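Local coordinates for protein XPF endonuclease (Aeropyrum pernix, PDB 2BGW) that probably cuts single-stranded DNA at junctions in structured substrates, as a magnesium-dependent, structure-specific endonuclease of nucleotide excision repair, at residues 34-39 against 153-158; 81-86 against 116-121. One frame throughout, in Å; residues are numbered along the deposited sequence.

Contact 1: 34-39 against 153-158; sequences IPKQLP and LSDVRE
The first turn of helix 155-165, on the helix-hairpin-helix side of the protein, packs here against residues 34-39, which begin on strand 32-36, an outermost strand of the nuclease sheet within this chain. S154 is the N-cap of that helix: its OG accepts from R157 N at 3.0 Å, a nearly straight bond of 169°. One residue on, D155 has the largest share of the contact. Its CG sits in the crowded position between backbone N and carbonyl carbon (chi1 45°), which turns OD1 back to V156 N in a weak bond and leaves OD2 facing K36. The K36 side chain crosses D155 obliquely, its CB, CG and CD passing OD2, with CD 3.1 Å from D155 OD2. It bends at chi2 and carries the ammonium on past the carboxylate, so that NZ ends 4.3 Å from D155 OD2, near enough for electrostatic attraction but too far for a salt bridge. D155 CB also meets L38 CD2 at 4.1 Å. An alanine at D155 would remove the carboxylate, and would probably lose both the attraction for K36 and the weak bond to V156 N. Segment 34-39 is also tied to the helix by W159, whose NE1 donates to Q37 O, while L38 N donates to D14 of the adjacent strand 10-14. Beyond L38, P39 crosses E158 at about a right angle; its ring CD touches E158 CB at 4.1 Å, and the E158 carboxylate turns away to bond through OE1 to the Y79 hydroxyl.

Contact 2: 81-86 against 116-121; sequences TVFIIV and RLMNTM. With SO4 (sulfate ion), chain K.
R116 is unusual in lying along a phenyl ring of the neighbouring strand while its guanidinium reaches a sulfate and the second subunit. Its chain, extended from CG to NE, runs beside F83 and points the same way, with CB 3.5 Å from F83 CD2 and CD 3.8 Å from F83 CE2; the guanidinium plane is turned 55° from the ring. R116 NH2 donates to sulfate O3 at 3.2 Å, near the plane of the guanidinium, and to G114 O of the second subunit. R116 NH1 of that subunit binds the same sulfate, which probably comes from the crystallisation liquor and would offset the two like charges in the crystal. M118 lies obliquely to F83, its SD 5.5 Å from the ring centroid in a Met-aromatic contact. Further along this face, I85 CG2 meets T120 CG2 at 3.6 Å. On the opposite face of the sheet, L117 CD2 rests against I84 CB at 3.8 Å. Five backbone bonds join the strands, R116 and M118 each giving and receiving one. At the far end V86 O accepts from T120 N at 2.7 Å, the donor standing above the carbonyl plane; N119 ND2 bonds to G88 O. Strands 81-87 and 116-120 run parallel, their short axes 22° apart, and with helix 99-112 form a beta-alpha-beta crossover at the edge of the ERCC4 nuclease sheet.

Contacts 1 and 2 lie at the two edges of one mixed sheet, strand 32-36 being outermost at one side and strand 116-120 at the other within this chain, the contact centres about 20 Å apart. Contact 2 lies buried within the sheet, where backbone hydrogen bonds in regular register are flanked by mostly apolar side chains. Contact 1 is smaller and only partly buried; it joins the sheet to a helix through side-chain packing and a loose charge attraction. Along the chain, contact 2 falls inside the loop closed by contact 1. Both touch the second subunit; the I84 side chain lies about 4 Å from that of the magnesium ligand E52, the L38 side chain about 6 Å from that of the ligand D42.

Contact 1: 34-39 against 153-158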
ATOM      1  N   ILE A  34      -7.613 -12.752  11.166  1.00 36.56           N
ATOM      2  CA  ILE A  34      -8.677 -13.475  10.446  1.00 36.48           C
ATOM      3  C   ILE A  34      -8.303 -13.773   9.002  1.00 36.55           C
ATOM      4  O   ILE A  34      -8.157 -12.841   8.189  1.00 36.81           O
ATOM      5  CB  ILE A  34      -9.948 -12.654  10.369  1.00 36.84           C
ATOM      6  CG1 ILE A  34     -10.392 -12.234  11.763  1.00 36.72           C
ATOM      7  CG2 ILE A  34     -11.031 -13.414   9.552  1.00 36.25           C
ATOM      8  CD1 ILE A  34     -11.323 -11.044  11.734  1.00 39.32           C
ATOM      9  N   PRO A  35      -8.187 -15.065   8.662  1.00 36.24           N
ATOM     10  CA  PRO A  35      -7.760 -15.447   7.325  1.00 36.11           C
ATOM     11  C   PRO A  35      -8.932 -15.433   6.381  1.00 36.12           C
ATOM     12  O   PRO A  35      -9.916 -16.128   6.603  1.00 36.17           O
ATOM     13  CB  PRO A  35      -7.239 -16.873   7.505  1.00 36.06           C
ATOM     14  CG  PRO A  35      -7.749 -17.349   8.829  1.00 36.24           C
ATOM     15  CD  PRO A  35      -8.487 -16.230   9.505  1.00 36.33           C
ATOM     16  N   LYS A  36      -8.837 -14.602   5.358  1.00 36.39           N
ATOM     17  CA  LYS A  36      -9.846 -14.525   4.316  1.00 36.95           C
ATOM     18  C   LYS A  36      -9.193 -14.231   2.982  1.00 37.21           C
ATOM     19  O   LYS A  36      -8.048 -13.775   2.916  1.00 37.33           O
ATOM     20  CB  LYS A  36     -10.835 -13.402   4.602  1.00 36.72           C
ATOM     21  CG  LYS A  36     -11.620 -13.573   5.862  1.00 37.86           C
ATOM     22  CD  LYS A  36     -12.860 -14.404   5.634  1.00 38.69           C
ATOM     23  CE  LYS A  36     -13.443 -14.832   6.953  1.00 39.63           C
ATOM     24  NZ  LYS A  36     -14.816 -15.297   6.760  1.00 41.42           N
ATOM     25  N   GLN A  37      -9.941 -14.482   1.918  1.00 37.37           N
ATOM     26  CA  GLN A  37      -9.540 -14.054   0.602  1.00 37.52           C
ATOM     27  C   GLN A  37      -9.796 -12.562   0.435  1.00 36.78           C
ATOM     28  O   GLN A  37     -10.946 -12.106   0.458  1.00 37.27           O
ATOM     29  CB  GLN A  37     -10.287 -14.851  -0.448  1.00 37.91           C
ATOM     30  CG  GLN A  37     -10.108 -14.314  -1.861  1.00 41.30           C
ATOM     31  CD  GLN A  37     -10.620 -15.284  -2.927  1.00 44.73           C
ATOM     32  OE1 GLN A  37     -11.263 -16.319  -2.608  1.00 45.84           O
ATOM     33  NE2 GLN A  37     -10.338 -14.957  -4.205  1.00 43.02           N
ATOM     34  N   LEU A  38      -8.712 -11.809   0.269  1.00 35.69           N
ATOM     35  CA  LEU A  38      -8.785 -10.371   0.046  1.00 34.55           C
ATOM     36  C   LEU A  38      -8.577 -10.117  -1.424  1.00 34.18           C
ATOM     37  O   LEU A  38      -7.961 -10.926  -2.091  1.00 34.06           O
ATOM     38  CB  LEU A  38      -7.668  -9.661   0.806  1.00 34.63           C
ATOM     39  CG  LEU A  38      -7.578  -9.858   2.301  1.00 32.76           C
ATOM     40  CD1 LEU A  38      -6.271  -9.300   2.780  1.00 31.20           C
ATOM     41  CD2 LEU A  38      -8.744  -9.153   2.918  1.00 32.75           C
ATOM     42  N   PRO A  39      -9.077  -8.986  -1.941  1.00 33.99           N
ATOM     43  CA  PRO A  39      -8.863  -8.754  -3.355  1.00 33.95           C
ATOM     44  C   PRO A  39      -7.372  -8.680  -3.685  1.00 34.45           C
ATOM     45  O   PRO A  39      -6.942  -9.196  -4.726  1.00 34.90           O
ATOM     46  CB  PRO A  39      -9.507  -7.393  -3.585  1.00 33.71           C
ATOM     47  CG  PRO A  39     -10.401  -7.182  -2.452  1.00 33.76           C
ATOM     48  CD  PRO A  39      -9.825  -7.890  -1.305  1.00 33.88           C
ATOM     49  N   LEU A 153     -13.875  -3.165  10.143  1.00 39.69           N
ATOM     50  CA  LEU A 153     -12.962  -3.759   9.189  1.00 37.92           C
ATOM     51  C   LEU A 153     -13.533  -5.058   8.678  1.00 37.60           C
ATOM     52  O   LEU A 153     -13.833  -5.932   9.470  1.00 37.36           O
ATOM     53  CB  LEU A 153     -11.632  -4.042   9.880  1.00 37.77           C
ATOM     54  CG  LEU A 153     -10.350  -4.396   9.115  1.00 37.01           C
ATOM     55  CD1 LEU A 153      -9.731  -3.186   8.418  1.00 36.61           C
ATOM     56  CD2 LEU A 153      -9.345  -4.986  10.064  1.00 36.72           C
ATOM     57  N   SER A 154     -13.704  -5.187   7.360  1.00 37.38           N
ATOM     58  CA  SER A 154     -14.022  -6.512   6.759  1.00 36.64           C
ATOM     59  C   SER A 154     -13.526  -6.714   5.328  1.00 36.19           C
ATOM     60  O   SER A 154     -13.299  -5.764   4.573  1.00 35.82           O
ATOM     61  CB  SER A 154     -15.521  -6.849   6.834  1.00 36.73           C
ATOM     62  OG  SER A 154     -16.223  -6.304   5.739  1.00 35.28           O
ATOM     63  N   ASP A 155     -13.363  -7.983   4.987  1.00 35.88           N
ATOM     64  CA  ASP A 155     -12.953  -8.424   3.665  1.00 35.57           C
ATOM     65  C   ASP A 155     -14.087  -8.155   2.710  1.00 35.04           C
ATOM     66  O   ASP A 155     -13.845  -7.720   1.584  1.00 35.38           O
ATOM     67  CB  ASP A 155     -12.715  -9.917   3.702  1.00 35.77           C
ATOM     68  CG  ASP A 155     -13.824 -10.638   4.444  1.00 37.67           C
ATOM     69  OD1 ASP A 155     -14.576  -9.951   5.190  1.00 38.95           O
ATOM     70  OD2 ASP A 155     -13.964 -11.870   4.282  1.00 40.15           O
ATOM     71  N   VAL A 156     -15.324  -8.383   3.158  1.00 33.89           N
ATOM     72  CA  VAL A 156     -16.480  -8.168   2.299  1.00 32.79           C
ATOM     73  C   VAL A 156     -16.593  -6.714   1.875  1.00 32.66           C
ATOM     74  O   VAL A 156     -16.815  -6.417   0.697  1.00 33.40           O
ATOM     75  CB  VAL A 156     -17.774  -8.627   2.932  1.00 32.51           C
ATOM     76  CG1 VAL A 156     -18.928  -8.120   2.126  1.00 32.45           C
ATOM     77  CG2 VAL A 156     -17.817 -10.138   3.012  1.00 31.51           C
ATOM     78  N   ARG A 157     -16.393  -5.804   2.807  1.00 32.16           N
ATOM     79  CA  ARG A 157     -16.326  -4.398   2.446  1.00 32.65           C
ATOM     80  C   ARG A 157     -15.189  -4.102   1.457  1.00 33.00           C
ATOM     81  O   ARG A 157     -15.346  -3.268   0.565  1.00 33.93           O
ATOM     82  CB  ARG A 157     -16.195  -3.523   3.687  1.00 32.29           C
ATOM     83  CG  ARG A 157     -16.083  -2.061   3.354  1.00 34.65           C
ATOM     84  CD  ARG A 157     -16.065  -1.161   4.591  1.00 38.07           C
ATOM     85  NE  ARG A 157     -15.181  -0.015   4.365  1.00 40.32           N
ATOM     86  CZ  ARG A 157     -15.603   1.222   4.112  1.00 43.44           C
ATOM     87  NH1 ARG A 157     -16.910   1.496   4.066  1.00 44.62           N
ATOM     88  NH2 ARG A 157     -14.718   2.195   3.904  1.00 44.57           N
ATOM     89  N   GLU A 158     -14.057  -4.787   1.600  1.00 32.75           N
ATOM     90  CA  GLU A 158     -12.915  -4.508   0.747  1.00 32.82           C
ATOM     91  C   GLU A 158     -13.234  -4.818  -0.707  1.00 32.76           C
ATOM     92  O   GLU A 158     -12.941  -4.033  -1.606  1.00 32.41           O
ATOM     93  CB  GLU A 158     -11.663  -5.255   1.228  1.00 32.74           C
ATOM     94  CG  GLU A 158     -11.084  -4.690   2.547  1.00 33.76           C
ATOM     95  CD  GLU A 158     -11.005  -3.151   2.591  1.00 35.69           C
ATOM     96  OE1 GLU A 158     -10.304  -2.551   1.731  1.00 35.92           O
ATOM     97  OE2 GLU A 158     -11.647  -2.538   3.490  1.00 36.46           O
TER

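Contact 2: 81-86 against 116-121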
ATOM      1  N   THR A  81      -2.820   3.999   1.514  1.00 28.33           N
ATOM      2  CA  THR A  81      -1.525   3.823   2.120  1.00 26.69           C
ATOM      3  C   THR A  81      -1.103   2.392   1.858  1.00 26.29           C
ATOM      4  O   THR A  81      -1.779   1.445   2.250  1.00 26.69           O
ATOM      5  CB  THR A  81      -1.595   4.120   3.639  1.00 26.33           C
ATOM      6  OG1 THR A  81      -1.855   5.513   3.837  1.00 25.73           O
ATOM      7  CG2 THR A  81      -0.304   3.806   4.333  1.00 25.33           C
ATOM      8  N   VAL A  82       0.024   2.233   1.188  1.00 25.68           N
ATOM      9  CA  VAL A  82       0.515   0.905   0.832  1.00 25.15           C
ATOM     10  C   VAL A  82       1.863   0.663   1.477  1.00 24.63           C
ATOM     11  O   VAL A  82       2.795   1.409   1.252  1.00 24.38           O
ATOM     12  CB  VAL A  82       0.676   0.751  -0.723  1.00 25.19           C
ATOM     13  CG1 VAL A  82       1.051  -0.651  -1.070  1.00 25.23           C
ATOM     14  CG2 VAL A  82      -0.598   1.103  -1.440  1.00 23.65           C
ATOM     15  N   PHE A  83       1.972  -0.391   2.263  1.00 24.73           N
ATOM     16  CA  PHE A  83       3.264  -0.771   2.819  1.00 24.90           C
ATOM     17  C   PHE A  83       3.669  -2.018   2.149  1.00 25.31           C
ATOM     18  O   PHE A  83       2.896  -2.981   2.145  1.00 25.86           O
ATOM     19  CB  PHE A  83       3.200  -1.033   4.326  1.00 24.44           C
ATOM     20  CG  PHE A  83       3.112   0.220   5.146  1.00 25.12           C
ATOM     21  CD1 PHE A  83       1.921   0.604   5.717  1.00 22.91           C
ATOM     22  CD2 PHE A  83       4.238   1.034   5.324  1.00 26.29           C
ATOM     23  CE1 PHE A  83       1.857   1.762   6.467  1.00 24.43           C
ATOM     24  CE2 PHE A  83       4.173   2.214   6.069  1.00 25.49           C
ATOM     25  CZ  PHE A  83       2.982   2.574   6.634  1.00 24.61           C
ATOM     26  N   ILE A  84       4.862  -2.008   1.554  1.00 25.85           N
ATOM     27  CA  ILE A  84       5.514  -3.272   1.186  1.00 25.74           C
ATOM     28  C   ILE A  84       6.576  -3.545   2.203  1.00 25.89           C
ATOM     29  O   ILE A  84       7.430  -2.699   2.460  1.00 25.89           O
ATOM     30  CB  ILE A  84       6.152  -3.242  -0.180  1.00 25.81           C
ATOM     31  CG1 ILE A  84       5.063  -3.218  -1.254  1.00 25.45           C
ATOM     32  CG2 ILE A  84       7.027  -4.465  -0.328  1.00 25.26           C
ATOM     33  CD1 ILE A  84       5.492  -2.652  -2.562  1.00 24.32           C
ATOM     34  N   ILE A  85       6.492  -4.712   2.816  1.00 26.23           N
ATOM     35  CA  ILE A  85       7.437  -5.068   3.842  1.00 27.39           C
ATOM     36  C   ILE A  85       8.393  -6.055   3.259  1.00 27.93           C
ATOM     37  O   ILE A  85       7.991  -7.143   2.846  1.00 27.97           O
ATOM     38  CB  ILE A  85       6.761  -5.708   5.079  1.00 27.73           C
ATOM     39  CG1 ILE A  85       6.025  -4.635   5.898  1.00 27.29           C
ATOM     40  CG2 ILE A  85       7.799  -6.461   5.921  1.00 26.37           C
ATOM     41  CD1 ILE A  85       5.061  -5.208   6.889  1.00 26.95           C
ATOM     42  N   VAL A  86       9.664  -5.678   3.225  1.00 28.78           N
ATOM     43  CA  VAL A  86      10.672  -6.579   2.693  1.00 29.72           C
ATOM     44  C   VAL A  86      11.404  -7.308   3.818  1.00 30.42           C
ATOM     45  O   VAL A  86      12.077  -6.707   4.673  1.00 30.04           O
ATOM     46  CB  VAL A  86      11.619  -5.867   1.751  1.00 29.93           C
ATOM     47  CG1 VAL A  86      12.587  -6.859   1.170  1.00 30.70           C
ATOM     48  CG2 VAL A  86      10.833  -5.164   0.629  1.00 29.44           C
ATOM     49  N   ARG A 116       5.116   2.670   0.432  1.00 28.70           N
ATOM     50  CA  ARG A 116       5.988   2.793   1.618  1.00 28.03           C
ATOM     51  C   ARG A 116       6.675   1.473   1.908  1.00 28.27           C
ATOM     52  O   ARG A 116       6.037   0.406   1.872  1.00 27.84           O
ATOM     53  CB  ARG A 116       5.192   3.285   2.832  1.00 27.22           C
ATOM     54  CG  ARG A 116       4.775   4.713   2.679  1.00 25.19           C
ATOM     55  CD  ARG A 116       3.825   5.170   3.729  1.00 24.78           C
ATOM     56  NE  ARG A 116       3.605   6.609   3.629  1.00 25.81           N
ATOM     57  CZ  ARG A 116       4.409   7.512   4.180  1.00 27.25           C
ATOM     58  NH1 ARG A 116       5.476   7.114   4.854  1.00 28.22           N
ATOM     59  NH2 ARG A 116       4.171   8.810   4.050  1.00 26.04           N
ATOM     60  N   LEU A 117       7.981   1.543   2.158  1.00 28.92           N
ATOM     61  CA  LEU A 117       8.787   0.329   2.349  1.00 29.64           C
ATOM     62  C   LEU A 117       9.200   0.218   3.778  1.00 30.42           C
ATOM     63  O   LEU A 117       9.524   1.229   4.395  1.00 31.24           O
ATOM     64  CB  LEU A 117      10.037   0.345   1.492  1.00 28.97           C
ATOM     65  CG  LEU A 117       9.814   0.321  -0.014  1.00 30.35           C
ATOM     66  CD1 LEU A 117      11.105   0.678  -0.719  1.00 31.98           C
ATOM     67  CD2 LEU A 117       9.274  -1.023  -0.520  1.00 30.23           C
ATOM     68  N   MET A 118       9.144  -0.996   4.313  1.00 31.02           N
ATOM     69  CA  MET A 118       9.768  -1.311   5.587  1.00 31.87           C
ATOM     70  C   MET A 118      10.660  -2.499   5.312  1.00 31.90           C
ATOM     71  O   MET A 118      10.248  -3.422   4.596  1.00 32.23           O
ATOM     72  CB  MET A 118       8.738  -1.734   6.636  1.00 32.05           C
ATOM     73  CG  MET A 118       7.630  -0.757   6.914  1.00 34.20           C
ATOM     74  SD  MET A 118       7.838   0.378   8.308  1.00 38.65           S
ATOM     75  CE  MET A 118       8.883  -0.569   9.399  1.00 40.22           C
ATOM     76  N   ASN A 119      11.863  -2.503   5.871  1.00 31.87           N
ATOM     77  CA  ASN A 119      12.681  -3.706   5.802  1.00 32.41           C
ATOM     78  C   ASN A 119      12.659  -4.466   7.131  1.00 31.87           C
ATOM     79  O   ASN A 119      13.006  -3.904   8.154  1.00 32.25           O
ATOM     80  CB  ASN A 119      14.127  -3.379   5.363  1.00 33.06           C
ATOM     81  CG  ASN A 119      14.994  -4.649   5.195  1.00 35.83           C
ATOM     82  OD1 ASN A 119      16.071  -4.786   5.789  1.00 36.45           O
ATOM     83  ND2 ASN A 119      14.494  -5.597   4.408  1.00 38.71           N
ATOM     84  N   THR A 120      12.241  -5.722   7.139  1.00 31.35           N
ATOM     85  CA  THR A 120      12.322  -6.510   8.374  1.00 31.45           C
ATOM     86  C   THR A 120      13.418  -7.610   8.288  1.00 32.34           C
ATOM     87  O   THR A 120      13.875  -7.965   7.191  1.00 33.57           O
ATOM     88  CB  THR A 120      10.953  -7.136   8.764  1.00 31.07           C
ATOM     89  OG1 THR A 120      10.580  -8.127   7.816  1.00 29.80           O
ATOM     90  CG2 THR A 120       9.869  -6.115   8.806  1.00 30.53           C
ATOM     91  N   MET A 121      13.844  -8.163   9.415  1.00 32.13           N
ATOM     92  CA  MET A 121      14.856  -9.209   9.365  1.00 32.79           C
ATOM     93  C   MET A 121      14.351 -10.618   9.214  1.00 32.67           C
ATOM     94  O   MET A 121      15.006 -11.442   8.582  1.00 33.33           O
ATOM     95  CB  MET A 121      15.800  -9.099  10.535  1.00 32.18           C
ATOM     96  CG  MET A 121      16.704  -7.961  10.251  1.00 33.71           C
ATOM     97  SD  MET A 121      17.964  -7.628  11.444  1.00 35.63           S
ATOM     98  CE  MET A 121      19.113  -9.000  11.225  1.00 36.29           C
TER
HETATM   99  S   SO4 K1016       2.387  10.787   1.089  1.00 67.28           S
HETATM  100  O1  SO4 K1016       3.282  10.630  -0.063  1.00 67.08           O
HETATM  101  O2  SO4 K1016       1.119  11.293   0.568  1.00 68.67           O
HETATM  102  O3  SO4 K1016       2.122   9.465   1.707  1.00 67.23           O
HETATM  103  O4  SO4 K1016       2.944  11.770   2.039  1.00 64.66           O